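Local coordinates for putative dehydratase (Mesorhizobium loti, PDB 2POZ), which is of unknown function in detail, but probably acts as a lyase of the mandelate racemase/muconate lactonizing enzyme family in the enolase superfamily, at residues Cys294-Val308 / Leu321-Tyr334. Sequence-based numbering, arbitrary orientation.
Sequences CAMAEAYNMRVAPHV and LEANITNFMIHEHY
Asn-327 plugs into the turn between helix 287-298 and strand 303-304, where two successive helix-to-strand connections of the enolase-type TIM barrel lie side by side. This is the tight end. With CG placed between the backbone N and the carbonyl carbon (chi1 58°), the amide tucks under the helix end, where a Schellman motif with Asn-301 at C-prime turns the chain. Its ND2 is shared by two carbonyls: Met-302 O, 3.2 Å away, lies in the amide plane on a nearly straight bond, while Cys-294 O, 3.1 Å from ND2, lies out of that plane and accepts Glu-298 N from the opposite face of its own carbonyl plane. Water 1 donates to Asn-327 OD1 at 2.6 Å, and CG of Glu-298 packs against the amide carbon. A leucine here would probably cost Met-302 O and Cys-294 O the amide hydrogen bonds that tie the turn to segment 321-334.

The backbones then meet in a single bridge, Val-304 with Phe-328: Val-304 N gives to Asn-327 O (2.8 Å) and Val-304 O receives Met-329 N (2.7 Å). Beside the bridge, Ile-325 CD1 rests against both Val-304 CB and Cys-294 SG, an apolar patch.

Farther along, water does much of the bridging: water 2 donates to both Pro-306 O and Ile-330 O, and water 3 joins Pro-306 O to Glu-322 OE2 and Glu-332 N. Glu-322 OE1 takes a very short hydrogen bond from His-331 ND1.

The more open flank, where Arg-303 and Met-329 are both partly exposed, borders a second subunit, whose Asp-213 and Glu-214 form salt bridges with Arg-303 NH2. Here the selenomethionine Met-329, its chain extended, crosses the arginine, and its SE sits over one guanidinium face, offset toward the rim, 3.6 Å from Arg-303 NH1.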
ATOM      1  N   CYS A 294     -10.592   9.481  23.211  1.00  9.89           N
ATOM      2  CA  CYS A 294     -11.560   8.395  23.336  1.00 11.09           C
ATOM      3  C   CYS A 294     -12.625   8.479  22.238  1.00 13.15           C
ATOM      4  O   CYS A 294     -13.067   7.458  21.717  1.00 12.74           O
ATOM      5  CB  CYS A 294     -12.237   8.433  24.714  1.00 13.11           C
ATOM      6  SG  CYS A 294     -11.111   8.123  26.108  1.00 16.53           S
ATOM      7  N   ALA A 295     -13.043   9.696  21.898  1.00 11.55           N
ATOM      8  CA  ALA A 295     -14.049   9.879  20.856  1.00 13.05           C
ATOM      9  C   ALA A 295     -13.489   9.377  19.521  1.00 13.71           C
ATOM     10  O   ALA A 295     -14.193   8.730  18.748  1.00 13.82           O
ATOM     11  CB  ALA A 295     -14.442  11.357  20.753  1.00 11.19           C
HETATM   12  N   MSE A 296     -12.220   9.674  19.260  1.00 15.00           N
HETATM   13  CA  MSE A 296     -11.563   9.219  18.039  1.00 17.82           C
HETATM   14  C   MSE A 296     -11.468   7.699  18.038  1.00 16.35           C
HETATM   15  O   MSE A 296     -11.675   7.044  17.013  1.00 15.98           O
HETATM   16  CB  MSE A 296     -10.145   9.782  17.938  1.00 20.88           C
HETATM   17  CG  MSE A 296     -10.039  11.226  17.506  1.00 27.68           C
HETATM   18 SE   MSE A 296      -8.158  11.709  17.263  1.00 38.76          SE
HETATM   19  CE  MSE A 296      -7.748  10.613  15.732  1.00 22.79           C
ATOM     20  N   ALA A 297     -11.144   7.143  19.198  1.00 14.88           N
ATOM     21  CA  ALA A 297     -11.003   5.700  19.335  1.00 13.31           C
ATOM     22  C   ALA A 297     -12.274   4.980  18.919  1.00 13.78           C
ATOM     23  O   ALA A 297     -12.214   3.902  18.324  1.00 14.28           O
ATOM     24  CB  ALA A 297     -10.645   5.349  20.764  1.00 10.68           C
ATOM     25  N   GLU A 298     -13.422   5.579  19.231  1.00 13.19           N
ATOM     26  CA  GLU A 298     -14.709   4.995  18.877  1.00 15.99           C
ATOM     27  C   GLU A 298     -14.875   4.858  17.368  1.00 15.90           C
ATOM     28  O   GLU A 298     -15.574   3.964  16.892  1.00 18.72           O
ATOM     29  CB  GLU A 298     -15.859   5.837  19.445  1.00 17.18           C
ATOM     30  CG  GLU A 298     -16.469   5.252  20.693  1.00 21.61           C
ATOM     31  CD  GLU A 298     -17.673   6.033  21.196  1.00 25.18           C
ATOM     32  OE1 GLU A 298     -18.559   5.405  21.818  1.00 26.92           O
ATOM     33  OE2 GLU A 298     -17.729   7.261  20.987  1.00 22.53           O
ATOM     34  N   ALA A 299     -14.235   5.745  16.615  1.00 14.13           N
ATOM     35  CA  ALA A 299     -14.324   5.690  15.159  1.00 14.10           C
ATOM     36  C   ALA A 299     -13.493   4.525  14.631  1.00 14.34           C
ATOM     37  O   ALA A 299     -13.514   4.221  13.434  1.00 15.34           O
ATOM     38  CB  ALA A 299     -13.841   6.994  14.560  1.00 12.53           C
ATOM     39  N   TYR A 300     -12.758   3.872  15.527  1.00 13.70           N
ATOM     40  CA  TYR A 300     -11.929   2.741  15.139  1.00 13.52           C
ATOM     41  C   TYR A 300     -12.335   1.452  15.833  1.00 13.92           C
ATOM     42  O   TYR A 300     -11.553   0.506  15.913  1.00 13.06           O
ATOM     43  CB  TYR A 300     -10.449   3.041  15.399  1.00 15.22           C
ATOM     44  CG  TYR A 300      -9.882   4.040  14.416  1.00 16.03           C
ATOM     45  CD1 TYR A 300     -10.032   5.413  14.614  1.00 16.46           C
ATOM     46  CD2 TYR A 300      -9.245   3.606  13.256  1.00 14.97           C
ATOM     47  CE1 TYR A 300      -9.558   6.329  13.675  1.00 17.69           C
ATOM     48  CE2 TYR A 300      -8.774   4.507  12.316  1.00 18.50           C
ATOM     49  CZ  TYR A 300      -8.933   5.868  12.528  1.00 18.72           C
ATOM     50  OH  TYR A 300      -8.465   6.752  11.579  1.00 19.99           O
ATOM     51  N   ASN A 301     -13.567   1.428  16.334  1.00 12.51           N
ATOM     52  CA  ASN A 301     -14.113   0.248  16.983  1.00 14.80           C
ATOM     53  C   ASN A 301     -13.299  -0.193  18.207  1.00 15.34           C
ATOM     54  O   ASN A 301     -13.194  -1.387  18.506  1.00 14.75           O
ATOM     55  CB  ASN A 301     -14.190  -0.888  15.953  1.00 14.63           C
ATOM     56  CG  ASN A 301     -15.425  -1.736  16.118  1.00 16.67           C
ATOM     57  OD1 ASN A 301     -16.523  -1.213  16.297  1.00 18.71           O
ATOM     58  ND2 ASN A 301     -15.259  -3.056  16.043  1.00 18.95           N
HETATM   59  N   MSE A 302     -12.743   0.781  18.919  1.00 15.90           N
HETATM   60  CA  MSE A 302     -11.934   0.507  20.101  1.00 17.87           C
HETATM   61  C   MSE A 302     -12.587   0.925  21.411  1.00 17.02           C
HETATM   62  O   MSE A 302     -13.416   1.829  21.438  1.00 16.89           O
HETATM   63  CB  MSE A 302     -10.603   1.236  19.988  1.00 19.38           C
HETATM   64  CG  MSE A 302      -9.499   0.443  19.354  1.00 27.24           C
HETATM   65 SE   MSE A 302      -8.038   1.625  18.928  1.00 37.40          SE
HETATM   66  CE  MSE A 302      -7.565   0.873  17.189  1.00 32.56           C
ATOM     67  N   ARG A 303     -12.203   0.263  22.500  1.00 16.52           N
ATOM     68  CA  ARG A 303     -12.725   0.618  23.817  1.00 17.16           C
ATOM     69  C   ARG A 303     -11.582   1.199  24.648  1.00 16.17           C
ATOM     70  O   ARG A 303     -10.419   1.154  24.234  1.00 15.70           O
ATOM     71  CB  ARG A 303     -13.363  -0.592  24.502  1.00 18.08           C
ATOM     72  CG  ARG A 303     -12.554  -1.852  24.410  1.00 19.84           C
ATOM     73  CD  ARG A 303     -13.298  -3.015  25.055  1.00 20.84           C
ATOM     74  NE  ARG A 303     -12.588  -4.265  24.820  1.00 20.69           N
ATOM     75  CZ  ARG A 303     -12.745  -5.366  25.545  1.00 22.01           C
ATOM     76  NH1 ARG A 303     -13.591  -5.385  26.564  1.00 20.04           N
ATOM     77  NH2 ARG A 303     -12.042  -6.447  25.252  1.00 22.71           N
ATOM     78  N   VAL A 304     -11.899   1.740  25.819  1.00 15.80           N
ATOM     79  CA  VAL A 304     -10.886   2.402  26.632  1.00 13.03           C
ATOM     80  C   VAL A 304     -10.730   1.926  28.077  1.00 12.50           C
ATOM     81  O   VAL A 304     -11.703   1.815  28.817  1.00 12.95           O
ATOM     82  CB  VAL A 304     -11.160   3.933  26.642  1.00 13.79           C
ATOM     83  CG1 VAL A 304     -10.020   4.679  27.302  1.00 12.77           C
ATOM     84  CG2 VAL A 304     -11.367   4.430  25.207  1.00 12.49           C
ATOM     85  N   ALA A 305      -9.487   1.648  28.458  1.00 10.53           N
ATOM     86  CA  ALA A 305      -9.141   1.237  29.819  1.00 10.26           C
ATOM     87  C   ALA A 305      -8.083   2.253  30.269  1.00  9.79           C
ATOM     88  O   ALA A 305      -6.879   1.989  30.187  1.00  7.77           O
ATOM     89  CB  ALA A 305      -8.563  -0.157  29.815  1.00  7.40           C
ATOM     90  N   PRO A 306      -8.528   3.424  30.761  1.00 11.61           N
ATOM     91  CA  PRO A 306      -7.625   4.487  31.210  1.00 11.42           C
ATOM     92  C   PRO A 306      -6.569   4.018  32.189  1.00 12.54           C
ATOM     93  O   PRO A 306      -6.862   3.300  33.139  1.00 10.68           O
ATOM     94  CB  PRO A 306      -8.565   5.509  31.841  1.00 12.05           C
ATOM     95  CG  PRO A 306      -9.875   5.260  31.138  1.00 13.71           C
ATOM     96  CD  PRO A 306      -9.920   3.755  31.105  1.00 12.14           C
ATOM     97  N   HIS A 307      -5.329   4.416  31.938  1.00 12.10           N
ATOM     98  CA  HIS A 307      -4.261   4.050  32.844  1.00 14.09           C
ATOM     99  C   HIS A 307      -4.202   5.118  33.926  1.00 15.13           C
ATOM    100  O   HIS A 307      -4.288   6.319  33.641  1.00 15.19           O
ATOM    101  CB  HIS A 307      -2.919   3.988  32.116  1.00 14.24           C
ATOM    102  CG  HIS A 307      -1.759   3.778  33.034  1.00 17.41           C
ATOM    103  ND1 HIS A 307      -0.923   4.803  33.423  1.00 18.58           N
ATOM    104  CD2 HIS A 307      -1.327   2.672  33.687  1.00 15.96           C
ATOM    105  CE1 HIS A 307      -0.026   4.337  34.273  1.00 15.87           C
ATOM    106  NE2 HIS A 307      -0.249   3.048  34.450  1.00 17.41           N
ATOM    107  N   VAL A 308      -4.070   4.682  35.169  1.00 15.02           N
ATOM    108  CA  VAL A 308      -3.987   5.617  36.280  1.00 16.80           C
ATOM    109  C   VAL A 308      -3.138   5.047  37.403  1.00 15.93           C
ATOM    110  O   VAL A 308      -3.408   3.957  37.907  1.00 16.30           O
ATOM    111  CB  VAL A 308      -5.382   5.955  36.848  1.00 19.34           C
ATOM    112  CG1 VAL A 308      -6.187   6.707  35.820  1.00 24.40           C
ATOM    113  CG2 VAL A 308      -6.110   4.694  37.222  1.00 20.88           C
ATOM    114  N   LEU A 321     -13.764  11.342  33.703  1.00 16.78           N
ATOM    115  CA  LEU A 321     -13.770  10.896  32.317  1.00 16.56           C
ATOM    116  C   LEU A 321     -14.573   9.608  32.142  1.00 16.57           C
ATOM    117  O   LEU A 321     -15.428   9.512  31.260  1.00 14.82           O
ATOM    118  CB  LEU A 321     -12.328  10.670  31.846  1.00 18.83           C
ATOM    119  CG  LEU A 321     -12.086  10.137  30.430  1.00 22.00           C
ATOM    120  CD1 LEU A 321     -11.975  11.291  29.453  1.00 19.41           C
ATOM    121  CD2 LEU A 321     -10.799   9.317  30.412  1.00 20.52           C
ATOM    122  N   GLU A 322     -14.302   8.623  32.993  1.00 13.46           N
ATOM    123  CA  GLU A 322     -14.967   7.333  32.904  1.00 14.65           C
ATOM    124  C   GLU A 322     -16.466   7.405  33.154  1.00 14.76           C
ATOM    125  O   GLU A 322     -17.211   6.482  32.815  1.00 14.84           O
ATOM    126  CB  GLU A 322     -14.305   6.348  33.869  1.00 14.14           C
ATOM    127  CG  GLU A 322     -12.797   6.285  33.678  1.00 16.34           C
ATOM    128  CD  GLU A 322     -12.113   5.314  34.621  1.00 18.60           C
ATOM    129  OE1 GLU A 322     -12.500   5.262  35.811  1.00 17.79           O
ATOM    130  OE2 GLU A 322     -11.179   4.616  34.172  1.00 16.72           O
ATOM    131  N   ALA A 323     -16.916   8.497  33.750  1.00 13.29           N
ATOM    132  CA  ALA A 323     -18.344   8.657  34.005  1.00 16.01           C
ATOM    133  C   ALA A 323     -19.026   9.120  32.718  1.00 16.17           C
ATOM    134  O   ALA A 323     -20.221   8.885  32.518  1.00 16.97           O
ATOM    135  CB  ALA A 323     -18.569   9.697  35.099  1.00 14.39           C
ATOM    136  N   ASN A 324     -18.240   9.729  31.833  1.00 16.34           N
ATOM    137  CA  ASN A 324     -18.762  10.319  30.602  1.00 17.25           C
ATOM    138  C   ASN A 324     -18.551   9.630  29.246  1.00 19.19           C
ATOM    139  O   ASN A 324     -19.432   9.692  28.386  1.00 20.85           O
ATOM    140  CB  ASN A 324     -18.253  11.769  30.548  1.00 16.77           C
ATOM    141  CG  ASN A 324     -18.651  12.502  29.280  1.00 16.20           C
ATOM    142  OD1 ASN A 324     -17.923  12.492  28.292  1.00 16.95           O
ATOM    143  ND2 ASN A 324     -19.808  13.146  29.308  1.00 11.79           N
ATOM    144  N   ILE A 325     -17.411   8.976  29.038  1.00 18.37           N
ATOM    145  CA  ILE A 325     -17.154   8.348  27.744  1.00 18.10           C
ATOM    146  C   ILE A 325     -18.062   7.166  27.418  1.00 19.47           C
ATOM    147  O   ILE A 325     -18.413   6.358  28.284  1.00 18.01           O
ATOM    148  CB  ILE A 325     -15.673   7.908  27.603  1.00 19.51           C
ATOM    149  CG1 ILE A 325     -15.276   7.002  28.767  1.00 20.97           C
ATOM    150  CG2 ILE A 325     -14.768   9.138  27.551  1.00 17.65           C
ATOM    151  CD1 ILE A 325     -13.881   6.427  28.633  1.00 21.29           C
ATOM    152  N   THR A 326     -18.435   7.072  26.148  1.00 17.16           N
ATOM    153  CA  THR A 326     -19.320   6.013  25.700  1.00 19.33           C
ATOM    154  C   THR A 326     -18.615   4.677  25.473  1.00 19.22           C
ATOM    155  O   THR A 326     -19.255   3.628  25.545  1.00 22.62           O
ATOM    156  CB  THR A 326     -20.050   6.434  24.406  1.00 19.76           C
ATOM    157  OG1 THR A 326     -19.094   6.934  23.471  1.00 20.89           O
ATOM    158  CG2 THR A 326     -21.056   7.535  24.691  1.00 21.15           C
ATOM    159  N   ASN A 327     -17.309   4.706  25.211  1.00 15.27           N
ATOM    160  CA  ASN A 327     -16.555   3.476  24.971  1.00 15.52           C
ATOM    161  C   ASN A 327     -15.624   3.083  26.125  1.00 15.48           C
ATOM    162  O   ASN A 327     -14.486   2.675  25.917  1.00 13.89           O
ATOM    163  CB  ASN A 327     -15.763   3.580  23.650  1.00 12.62           C
ATOM    164  CG  ASN A 327     -14.792   4.764  23.621  1.00 13.16           C
ATOM    165  OD1 ASN A 327     -14.978   5.763  24.319  1.00 13.54           O
ATOM    166  ND2 ASN A 327     -13.764   4.660  22.785  1.00  7.62           N
ATOM    167  N   PHE A 328     -16.126   3.207  27.348  1.00 14.07           N
ATOM    168  CA  PHE A 328     -15.352   2.852  28.532  1.00 14.81           C
ATOM    169  C   PHE A 328     -15.351   1.343  28.720  1.00 14.51           C
ATOM    170  O   PHE A 328     -16.377   0.694  28.544  1.00 13.34           O
ATOM    171  CB  PHE A 328     -15.953   3.503  29.781  1.00 15.24           C
ATOM    172  CG  PHE A 328     -15.363   2.994  31.070  1.00 15.27           C
ATOM    173  CD1 PHE A 328     -14.091   3.399  31.482  1.00 15.79           C
ATOM    174  CD2 PHE A 328     -16.066   2.090  31.859  1.00 13.94           C
ATOM    175  CE1 PHE A 328     -13.533   2.906  32.656  1.00 13.49           C
ATOM    176  CE2 PHE A 328     -15.517   1.588  33.036  1.00 12.92           C
ATOM    177  CZ  PHE A 328     -14.248   1.995  33.438  1.00 14.73           C
HETATM  178  N   MSE A 329     -14.200   0.786  29.085  1.00 14.29           N
HETATM  179  CA  MSE A 329     -14.101  -0.644  29.317  1.00 14.07           C
HETATM  180  C   MSE A 329     -13.990  -1.002  30.806  1.00 14.93           C
HETATM  181  O   MSE A 329     -14.869  -1.650  31.369  1.00 14.19           O
HETATM  182  CB  MSE A 329     -12.888  -1.225  28.588  1.00 16.63           C
HETATM  183  CG  MSE A 329     -12.699  -2.717  28.824  1.00 16.71           C
HETATM  184 SE   MSE A 329     -11.007  -3.379  28.141  1.00 26.97          SE
HETATM  185  CE  MSE A 329     -10.999  -5.130  28.999  1.00 19.86           C
ATOM    186  N   ILE A 330     -12.905  -0.574  31.439  1.00 15.33           N
ATOM    187  CA  ILE A 330     -12.669  -0.907  32.839  1.00 14.41           C
ATOM    188  C   ILE A 330     -11.677   0.093  33.454  1.00 13.32           C
ATOM    189  O   ILE A 330     -10.896   0.718  32.739  1.00 12.50           O
ATOM    190  CB  ILE A 330     -12.113  -2.357  32.917  1.00 13.68           C
ATOM    191  CG1 ILE A 330     -12.107  -2.876  34.353  1.00 15.64           C
ATOM    192  CG2 ILE A 330     -10.721  -2.401  32.316  1.00 13.63           C
ATOM    193  CD1 ILE A 330     -11.800  -4.373  34.433  1.00 13.53           C
ATOM    194  N   HIS A 331     -11.721   0.235  34.776  1.00 12.43           N
ATOM    195  CA  HIS A 331     -10.859   1.161  35.519  1.00 12.92           C
ATOM    196  C   HIS A 331      -9.649   0.410  36.118  1.00 14.06           C
ATOM    197  O   HIS A 331      -9.737  -0.787  36.389  1.00 13.68           O
ATOM    198  CB  HIS A 331     -11.691   1.797  36.643  1.00 13.57           C
ATOM    199  CG  HIS A 331     -10.934   2.749  37.519  1.00 13.04           C
ATOM    200  ND1 HIS A 331     -10.856   4.101  37.261  1.00 13.08           N
ATOM    201  CD2 HIS A 331     -10.267   2.552  38.682  1.00 13.81           C
ATOM    202  CE1 HIS A 331     -10.179   4.695  38.228  1.00 15.75           C
ATOM    203  NE2 HIS A 331      -9.810   3.777  39.104  1.00 13.64           N
ATOM    204  N   GLU A 332      -8.536   1.114  36.326  1.00 12.09           N
ATOM    205  CA  GLU A 332      -7.328   0.510  36.907  1.00 12.13           C
ATOM    206  C   GLU A 332      -7.033   1.044  38.315  1.00 12.46           C
ATOM    207  O   GLU A 332      -7.026   2.252  38.538  1.00 11.33           O
ATOM    208  CB  GLU A 332      -6.109   0.775  36.014  1.00 14.52           C
ATOM    209  CG  GLU A 332      -4.788   0.279  36.619  1.00 13.65           C
ATOM    210  CD  GLU A 332      -3.589   0.532  35.719  1.00 15.52           C
ATOM    211  OE1 GLU A 332      -3.528   1.624  35.109  1.00 16.77           O
ATOM    212  OE2 GLU A 332      -2.702  -0.350  35.636  1.00 11.38           O
ATOM    213  N   HIS A 333      -6.768   0.143  39.260  1.00 12.26           N
ATOM    214  CA  HIS A 333      -6.476   0.552  40.633  1.00 12.04           C
ATOM    215  C   HIS A 333      -5.300  -0.237  41.238  1.00 13.19           C
ATOM    216  O   HIS A 333      -5.105  -1.412  40.917  1.00 12.70           O
ATOM    217  CB  HIS A 333      -7.735   0.371  41.488  1.00 13.13           C
ATOM    218  CG  HIS A 333      -7.618   0.936  42.870  1.00 16.03           C
ATOM    219  ND1 HIS A 333      -7.265   2.245  43.112  1.00 16.24           N
ATOM    220  CD2 HIS A 333      -7.828   0.373  44.084  1.00 16.38           C
ATOM    221  CE1 HIS A 333      -7.264   2.466  44.415  1.00 17.35           C
ATOM    222  NE2 HIS A 333      -7.601   1.346  45.027  1.00 17.68           N
ATOM    223  N   TYR A 334      -4.516   0.431  42.086  1.00 11.05           N
ATOM    224  CA  TYR A 334      -3.361  -0.171  42.764  1.00 12.41           C
ATOM    225  C   TYR A 334      -3.631  -0.067  44.270  1.00 13.75           C
ATOM    226  O   TYR A 334      -2.992   0.722  44.968  1.00 12.40           O
ATOM    227  CB  TYR A 334      -2.070   0.605  42.458  1.00 12.39           C
ATOM    228  CG  TYR A 334      -1.607   0.591  41.015  1.00 14.28           C
ATOM    229  CD1 TYR A 334      -0.432  -0.069  40.646  1.00 14.25           C
ATOM    230  CD2 TYR A 334      -2.314   1.276  40.027  1.00 17.45           C
ATOM    231  CE1 TYR A 334       0.030  -0.041  39.323  1.00 16.38           C
ATOM    232  CE2 TYR A 334      -1.864   1.308  38.703  1.00 16.61           C
ATOM    233  CZ  TYR A 334      -0.691   0.651  38.360  1.00 18.80           C
ATOM    234  OH  TYR A 334      -0.235   0.706  37.058  1.00 20.13           O
TER
HETATM  235  O   HOH W   1     -15.850   8.195  23.743  1.00 16.80           O
HETATM  236  O   HOH W   2      -8.175   0.823  32.949  1.00 16.25           O
HETATM  237  O   HOH W   3      -8.807   3.766  35.131  1.00 19.62           O
HETATM  238  O   HOH W   4      -4.843   3.627  40.138  1.00 19.55           O